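Long-range contacts in Myo-inositol 2-dehydrogenase (Thermotoga maritima, PDB 3EZY), which catalyses the NAD(+)-dependent oxidation of myo-inositol to scyllo-inosose, and so probably serves in a myo-inositol degradation pathway: residues 36-40 against 51-55; 90-94 against 288-292. All coordinates share one frame; numbering follows the deposited sequence.

Interaction 1 of 2, residues 36-40 against 51-55; sequences REDRL and KAYKD
Leu40 sends its CG anti to its own backbone N (chi1 -166°), which carries the isobutyl group from helix 37-47 straight onto Ala52 of strand 51-53. Glu37 and Lys54 take a different rotamer: in both, CG stands anti to the carbonyl carbon (chi1 -81° and -77°). Neither CB is aimed at the other segment, but bends at chi2 of Glu37 and at chi3 and chi4 of Lys54 bring the ends together.

The apolar half of the contact is small and compact. Leu40 CG lies 3.7 Å from Ala52 CB, and Leu40 CD1 rests on the same methyl at 3.8 Å. The second branch of the leucine, CD2, reaches the backbone after Ala52, 3.7 Å from Tyr53 C, and it also comes within 4.1 Å of Lys54 CG. Ile32 of the adjoining strand 27-33 touches both Leu40 and Ala52, so this patch belongs to the layer between helix and sheet in the beta-alpha-beta unit of strand 27-33, helix 37-47 and strand 51-53, part of the NAD-binding Rossmann fold. The Tyr53 CB points away from the helix, and its OH is hydrogen-bonded to Asp62.

Nearer the surface, in the conformer given, Glu37 OE2 lies 3.5 Å from Lys54 NZ, a salt bridge whose details are doubtful: Glu37 was modelled in two conformers, and this one brings the carboxylate implausibly close to the Lys54 CD methylene. The two side chains run obliquely past each other.

No hydrogen bond passes between the segments. The firm part of the join is therefore the leucine resting on an alanine and a stretch of backbone, while the exposed ion pair is less certain and its attraction is probably weakened by solvent.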
ATOM      1  N   ARG A  36      14.506  12.087 -43.452  1.00 34.51           N
ATOM      2  CA  ARG A  36      13.926  13.419 -43.467  1.00 33.54           C
ATOM      3  C   ARG A  36      15.016  14.430 -43.294  1.00 33.49           C
ATOM      4  O   ARG A  36      15.639  14.480 -42.223  1.00 32.33           O
ATOM      5  CB  ARG A  36      12.948  13.580 -42.306  1.00 34.05           C
ATOM      6  CG  ARG A  36      11.792  12.637 -42.334  1.00 33.68           C
ATOM      7  CD  ARG A  36      11.181  12.596 -40.958  1.00 37.74           C
ATOM      8  NE  ARG A  36      11.857  11.624 -40.086  1.00 40.49           N
ATOM      9  CZ  ARG A  36      11.514  11.380 -38.820  1.00 41.75           C
ATOM     10  NH1 ARG A  36      10.484  12.032 -38.265  1.00 39.11           N
ATOM     11  NH2 ARG A  36      12.195  10.479 -38.110  1.00 39.75           N
ATOM     12  N   GLU A  37      15.245  15.266 -44.312  1.00 33.35           N
ATOM     13  CA  GLU A  37      16.390  16.177 -44.305  0.50 33.04           C
ATOM     14  C   GLU A  37      16.359  17.219 -43.180  1.00 32.62           C
ATOM     15  O   GLU A  37      17.381  17.519 -42.591  1.00 29.97           O
ATOM     16  CB  GLU A  37      16.587  16.855 -45.674  0.50 33.99           C
ATOM     17  CG  GLU A  37      17.323  15.979 -46.727  0.50 36.31           C
ATOM     18  CD  GLU A  37      18.294  16.768 -47.619  0.50 40.07           C
ATOM     19  OE1 GLU A  37      17.919  17.863 -48.099  0.50 40.98           O
ATOM     20  OE2 GLU A  37      19.441  16.288 -47.836  0.50 42.34           O
ATOM     21  N   ASP A  38      15.184  17.769 -42.873  1.00 32.55           N
ATOM     22  CA  ASP A  38      15.153  18.798 -41.822  1.00 32.53           C
ATOM     23  C   ASP A  38      15.325  18.208 -40.426  1.00 31.46           C
ATOM     24  O   ASP A  38      16.003  18.801 -39.583  1.00 31.60           O
ATOM     25  CB  ASP A  38      13.895  19.651 -41.910  1.00 32.94           C
ATOM     26  CG  ASP A  38      13.787  20.359 -43.243  1.00 35.03           C
ATOM     27  OD1 ASP A  38      14.426  21.445 -43.410  1.00 35.83           O
ATOM     28  OD2 ASP A  38      13.075  19.803 -44.128  1.00 36.44           O
ATOM     29  N   ARG A  39      14.730  17.038 -40.210  1.00 30.46           N
ATOM     30  CA  ARG A  39      14.964  16.235 -39.008  1.00 30.06           C
ATOM     31  C   ARG A  39      16.468  16.000 -38.797  1.00 29.57           C
ATOM     32  O   ARG A  39      17.027  16.341 -37.749  1.00 27.88           O
ATOM     33  CB  ARG A  39      14.214  14.907 -39.141  1.00 30.87           C
ATOM     34  CG  ARG A  39      14.211  14.013 -37.856  1.00 33.98           C
ATOM     35  CD  ARG A  39      13.484  14.681 -36.697  1.00 32.82           C
ATOM     36  NE  ARG A  39      13.595  13.902 -35.465  1.00 33.19           N
ATOM     37  CZ  ARG A  39      13.478  14.410 -34.241  1.00 36.79           C
ATOM     38  NH1 ARG A  39      13.237  15.717 -34.084  1.00 35.00           N
ATOM     39  NH2 ARG A  39      13.607  13.617 -33.160  1.00 37.08           N
ATOM     40  N   LEU A  40      17.122  15.430 -39.810  1.00 29.07           N
ATOM     41  CA  LEU A  40      18.569  15.248 -39.805  1.00 28.45           C
ATOM     42  C   LEU A  40      19.357  16.547 -39.474  1.00 29.32           C
ATOM     43  O   LEU A  40      20.196  16.560 -38.577  1.00 27.85           O
ATOM     44  CB  LEU A  40      18.981  14.743 -41.176  1.00 29.22           C
ATOM     45  CG  LEU A  40      20.397  14.180 -41.295  1.00 28.12           C
ATOM     46  CD1 LEU A  40      20.549  13.066 -40.240  1.00 29.03           C
ATOM     47  CD2 LEU A  40      20.585  13.648 -42.710  1.00 28.77           C
ATOM     48  N   LYS A  51      28.824  13.737 -38.067  1.00 30.67           N
ATOM     49  CA  LYS A  51      28.375  13.363 -39.402  1.00 29.84           C
ATOM     50  C   LYS A  51      26.861  13.120 -39.437  1.00 29.43           C
ATOM     51  O   LYS A  51      26.290  12.471 -38.553  1.00 29.37           O
ATOM     52  CB  LYS A  51      29.087  12.080 -39.839  1.00 29.47           C
ATOM     53  CG  LYS A  51      30.593  12.229 -39.949  1.00 31.13           C
ATOM     54  CD  LYS A  51      30.986  13.211 -41.082  1.00 32.20           C
ATOM     55  CE  LYS A  51      30.087  13.038 -42.311  1.00 35.18           C
ATOM     56  NZ  LYS A  51      30.495  13.877 -43.481  1.00 39.35           N
ATOM     57  N   ALA A  52      26.207  13.607 -40.472  1.00 28.29           N
ATOM     58  CA  ALA A  52      24.805  13.312 -40.639  1.00 27.63           C
ATOM     59  C   ALA A  52      24.660  12.785 -42.042  1.00 27.32           C
ATOM     60  O   ALA A  52      25.103  13.425 -42.980  1.00 27.37           O
ATOM     61  CB  ALA A  52      23.972  14.585 -40.441  1.00 27.60           C
ATOM     62  N   TYR A  53      24.039  11.626 -42.202  1.00 27.18           N
ATOM     63  CA  TYR A  53      23.924  10.993 -43.512  1.00 27.63           C
ATOM     64  C   TYR A  53      22.483  10.761 -43.924  1.00 28.54           C
ATOM     65  O   TYR A  53      21.715  10.138 -43.181  1.00 27.97           O
ATOM     66  CB  TYR A  53      24.623   9.623 -43.482  1.00 27.33           C
ATOM     67  CG  TYR A  53      26.117   9.665 -43.291  1.00 27.34           C
ATOM     68  CD1 TYR A  53      26.964  10.068 -44.340  1.00 30.54           C
ATOM     69  CD2 TYR A  53      26.693   9.249 -42.110  1.00 28.32           C
ATOM     70  CE1 TYR A  53      28.346  10.080 -44.186  1.00 31.36           C
ATOM     71  CE2 TYR A  53      28.072   9.266 -41.937  1.00 29.00           C
ATOM     72  CZ  TYR A  53      28.894   9.684 -42.988  1.00 31.33           C
ATOM     73  OH  TYR A  53      30.269   9.691 -42.842  1.00 32.55           O
ATOM     74  N   LYS A  54      22.123  11.200 -45.126  1.00 28.73           N
ATOM     75  CA  LYS A  54      20.811  10.888 -45.695  1.00 30.67           C
ATOM     76  C   LYS A  54      20.683   9.413 -46.028  1.00 29.97           C
ATOM     77  O   LYS A  54      19.637   8.803 -45.825  1.00 30.06           O
ATOM     78  CB  LYS A  54      20.551  11.699 -46.974  1.00 31.46           C
ATOM     79  CG  LYS A  54      20.167  13.120 -46.724  1.00 36.60           C
ATOM     80  CD  LYS A  54      19.903  13.851 -48.058  1.00 41.67           C
ATOM     81  CE  LYS A  54      19.175  12.918 -49.051  1.00 45.35           C
ATOM     82  NZ  LYS A  54      18.213  13.704 -49.913  1.00 48.81           N
ATOM     83  N   ASP A  55      21.762   8.829 -46.513  1.00 29.20           N
ATOM     84  CA  ASP A  55      21.751   7.413 -46.885  1.00 28.60           C
ATOM     85  C   ASP A  55      22.376   6.593 -45.761  1.00 26.76           C
ATOM     86  O   ASP A  55      23.526   6.791 -45.445  1.00 26.25           O
ATOM     87  CB  ASP A  55      22.583   7.265 -48.151  1.00 29.19           C
ATOM     88  CG  ASP A  55      22.725   5.820 -48.598  1.00 33.14           C
ATOM     89  OD1 ASP A  55      22.191   4.902 -47.912  1.00 35.46           O
ATOM     90  OD2 ASP A  55      23.382   5.616 -49.649  1.00 35.76           O
TER

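Interaction 2 of 2, residues 90-94 against 288-292; sequences HVFCE and ELKTF
The parallel sheet of the NAD-binding Rossmann domain meets helix 277-298 here: strand 90-94 faces residues 288-292 of that helix, nearly antiparallel at 159° with their axes 10.6 Å apart. Phe92 and Phe292 carry the contact. Phe92 CB sits over the centre of the Phe292 ring, 3.7 Å from its centroid and only 7° off the normal, a CH-pi contact. Beyond CB the Phe92 ring presents its edge to the Phe292 face, an edge-to-face pair with planes at 61°. The far end of Phe292 reaches the strand itself, its CZ 3.7 Å from Phe92 N and close to the carbonyl carbons of His90 and Val91. Leu69 on strand 67-70 touches both phenylalanines, and Phe119 and His17 also meet the Phe92 ring.

One helical turn before Phe292, Glu288 leaves the helix with CG anti to the backbone N and an extended chain, which brings its carboxylate to the outer edge of the Phe92 ring. Glu94 approaches that edge too, its OE1 hydrogen-bonded to His17 NE2. The two buried carboxylates come within 4.2 Å, Glu94 OE1 to Glu288 OE1. The Glu288 carboxylate stands almost perpendicular to the Phe92 ring, with OE1 near the ring plane and 3.5 Å from Phe92 CZ.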
ATOM      1  N   HIS A  90      29.396  -3.986 -35.379  1.00 24.47           N
ATOM      2  CA  HIS A  90      28.495  -4.505 -34.341  1.00 25.49           C
ATOM      3  C   HIS A  90      27.142  -3.811 -34.409  1.00 24.86           C
ATOM      4  O   HIS A  90      27.086  -2.614 -34.666  1.00 26.33           O
ATOM      5  CB  HIS A  90      29.123  -4.281 -32.983  1.00 24.27           C
ATOM      6  CG  HIS A  90      30.372  -5.072 -32.785  1.00 27.16           C
ATOM      7  ND1 HIS A  90      30.394  -6.450 -32.847  1.00 27.26           N
ATOM      8  CD2 HIS A  90      31.646  -4.681 -32.543  1.00 27.62           C
ATOM      9  CE1 HIS A  90      31.628  -6.873 -32.627  1.00 30.04           C
ATOM     10  NE2 HIS A  90      32.405  -5.821 -32.439  1.00 29.42           N
ATOM     11  N   VAL A  91      26.046  -4.550 -34.237  1.00 24.56           N
ATOM     12  CA  VAL A  91      24.742  -3.966 -34.542  1.00 23.86           C
ATOM     13  C   VAL A  91      23.688  -4.196 -33.452  1.00 23.78           C
ATOM     14  O   VAL A  91      23.512  -5.332 -32.953  1.00 22.36           O
ATOM     15  CB  VAL A  91      24.205  -4.364 -35.995  1.00 25.18           C
ATOM     16  CG1 VAL A  91      24.181  -5.845 -36.212  1.00 24.17           C
ATOM     17  CG2 VAL A  91      22.807  -3.789 -36.248  1.00 26.14           C
ATOM     18  N   PHE A  92      23.020  -3.103 -33.059  1.00 22.21           N
ATOM     19  CA  PHE A  92      21.850  -3.171 -32.168  1.00 21.69           C
ATOM     20  C   PHE A  92      20.655  -2.865 -33.044  1.00 21.97           C
ATOM     21  O   PHE A  92      20.697  -1.905 -33.843  1.00 22.08           O
ATOM     22  CB  PHE A  92      22.007  -2.141 -31.036  1.00 21.40           C
ATOM     23  CG  PHE A  92      20.743  -1.871 -30.230  1.00 22.27           C
ATOM     24  CD1 PHE A  92      20.552  -2.466 -28.982  1.00 23.86           C
ATOM     25  CD2 PHE A  92      19.755  -1.009 -30.718  1.00 22.22           C
ATOM     26  CE1 PHE A  92      19.354  -2.217 -28.229  1.00 23.63           C
ATOM     27  CE2 PHE A  92      18.592  -0.732 -29.981  1.00 21.67           C
ATOM     28  CZ  PHE A  92      18.386  -1.353 -28.732  1.00 20.48           C
ATOM     29  N   CYS A  93      19.602  -3.690 -32.957  1.00 21.76           N
ATOM     30  CA  CYS A  93      18.393  -3.470 -33.740  1.00 21.16           C
ATOM     31  C   CYS A  93      17.168  -3.313 -32.833  1.00 21.99           C
ATOM     32  O   CYS A  93      16.842  -4.214 -32.039  1.00 20.42           O
ATOM     33  CB  CYS A  93      18.156  -4.644 -34.721  1.00 20.84           C
ATOM     34  SG  CYS A  93      16.858  -4.364 -35.940  1.00 23.83           S
ATOM     35  N   GLU A  94      16.455  -2.206 -33.002  1.00 22.08           N
ATOM     36  CA  GLU A  94      15.223  -1.991 -32.263  1.00 23.31           C
ATOM     37  C   GLU A  94      14.230  -3.121 -32.547  1.00 24.47           C
ATOM     38  O   GLU A  94      14.273  -3.767 -33.628  1.00 25.07           O
ATOM     39  CB  GLU A  94      14.586  -0.622 -32.632  1.00 22.36           C
ATOM     40  CG  GLU A  94      14.904   0.496 -31.613  1.00 23.90           C
ATOM     41  CD  GLU A  94      14.601   0.046 -30.171  1.00 26.54           C
ATOM     42  OE1 GLU A  94      15.432   0.259 -29.261  1.00 27.83           O
ATOM     43  OE2 GLU A  94      13.519  -0.539 -29.950  1.00 25.64           O
ATOM     44  N   GLU A 288      19.721  -0.357 -21.208  1.00 20.98           N
ATOM     45  CA  GLU A 288      19.861  -1.277 -22.352  1.00 21.77           C
ATOM     46  C   GLU A 288      21.078  -0.904 -23.221  1.00 22.20           C
ATOM     47  O   GLU A 288      21.870  -1.756 -23.634  1.00 22.67           O
ATOM     48  CB  GLU A 288      18.601  -1.236 -23.201  1.00 21.52           C
ATOM     49  CG  GLU A 288      18.700  -2.142 -24.409  1.00 21.22           C
ATOM     50  CD  GLU A 288      17.505  -2.053 -25.269  1.00 23.80           C
ATOM     51  OE1 GLU A 288      17.060  -0.926 -25.574  1.00 24.98           O
ATOM     52  OE2 GLU A 288      16.986  -3.114 -25.630  1.00 25.46           O
ATOM     53  N   LEU A 289      21.216   0.379 -23.506  1.00 22.86           N
ATOM     54  CA  LEU A 289      22.296   0.877 -24.373  1.00 22.30           C
ATOM     55  C   LEU A 289      23.678   0.779 -23.711  1.00 23.68           C
ATOM     56  O   LEU A 289      24.674   0.380 -24.360  1.00 23.39           O
ATOM     57  CB  LEU A 289      22.007   2.310 -24.815  1.00 22.30           C
ATOM     58  CG  LEU A 289      23.091   3.012 -25.675  1.00 23.13           C
ATOM     59  CD1 LEU A 289      23.467   2.094 -26.781  1.00 25.35           C
ATOM     60  CD2 LEU A 289      22.604   4.321 -26.278  1.00 26.19           C
ATOM     61  N   LYS A 290      23.766   1.125 -22.425  1.00 23.47           N
ATOM     62  CA  LYS A 290      25.027   0.909 -21.706  1.00 24.33           C
ATOM     63  C   LYS A 290      25.456  -0.563 -21.791  1.00 24.79           C
ATOM     64  O   LYS A 290      26.654  -0.863 -21.830  1.00 24.92           O
ATOM     65  CB  LYS A 290      24.903   1.323 -20.226  1.00 24.25           C
ATOM     66  CG  LYS A 290      24.577   2.778 -20.006  1.00 25.37           C
ATOM     67  CD  LYS A 290      24.680   3.082 -18.489  1.00 31.42           C
ATOM     68  CE  LYS A 290      24.331   4.555 -18.168  1.00 33.64           C
ATOM     69  NZ  LYS A 290      23.808   4.677 -16.724  1.00 38.16           N
ATOM     70  N   THR A 291      24.480  -1.470 -21.783  1.00 23.51           N
ATOM     71  CA  THR A 291      24.777  -2.906 -21.794  1.00 24.13           C
ATOM     72  C   THR A 291      25.325  -3.328 -23.156  1.00 23.40           C
ATOM     73  O   THR A 291      26.310  -4.068 -23.222  1.00 22.32           O
ATOM     74  CB  THR A 291      23.545  -3.791 -21.423  1.00 23.78           C
ATOM     75  OG1 THR A 291      23.030  -3.374 -20.151  1.00 26.40           O
ATOM     76  CG2 THR A 291      23.922  -5.278 -21.346  1.00 24.94           C
ATOM     77  N   PHE A 292      24.666  -2.868 -24.216  1.00 22.48           N
ATOM     78  CA  PHE A 292      25.147  -3.056 -25.585  1.00 22.68           C
ATOM     79  C   PHE A 292      26.607  -2.583 -25.759  1.00 23.06           C
ATOM     80  O   PHE A 292      27.445  -3.275 -26.353  1.00 23.56           O
ATOM     81  CB  PHE A 292      24.241  -2.306 -26.588  1.00 21.99           C
ATOM     82  CG  PHE A 292      24.761  -2.368 -28.030  1.00 21.71           C
ATOM     83  CD1 PHE A 292      24.856  -3.590 -28.683  1.00 19.46           C
ATOM     84  CD2 PHE A 292      25.175  -1.219 -28.695  1.00 22.42           C
ATOM     85  CE1 PHE A 292      25.328  -3.689 -29.973  1.00 17.81           C
ATOM     86  CE2 PHE A 292      25.650  -1.291 -30.015  1.00 19.46           C
ATOM     87  CZ  PHE A 292      25.731  -2.537 -30.649  1.00 19.75           C
TER

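Both contacts reach the same parallel Rossmann sheet, their centres 21 Å apart and without touching. Interaction 1 lies at an edge strand of the sheet within this chain, 51-53, and joins neighbours in sequence inside one beta-alpha-beta unit; interaction 2 lies in the interior and ties strand 90-94, flanked by sheet strands on both sides, to a helix nearly two hundred residues later. Place and chemistry agree. At the surface, aliphatic packing is accompanied by an exposed pair of opposite charges, whereas in the core two aromatic rings dominate and two buried carboxylates lie close by. Neither contact has a hydrogen bond between its segments, and no other subunit touches either.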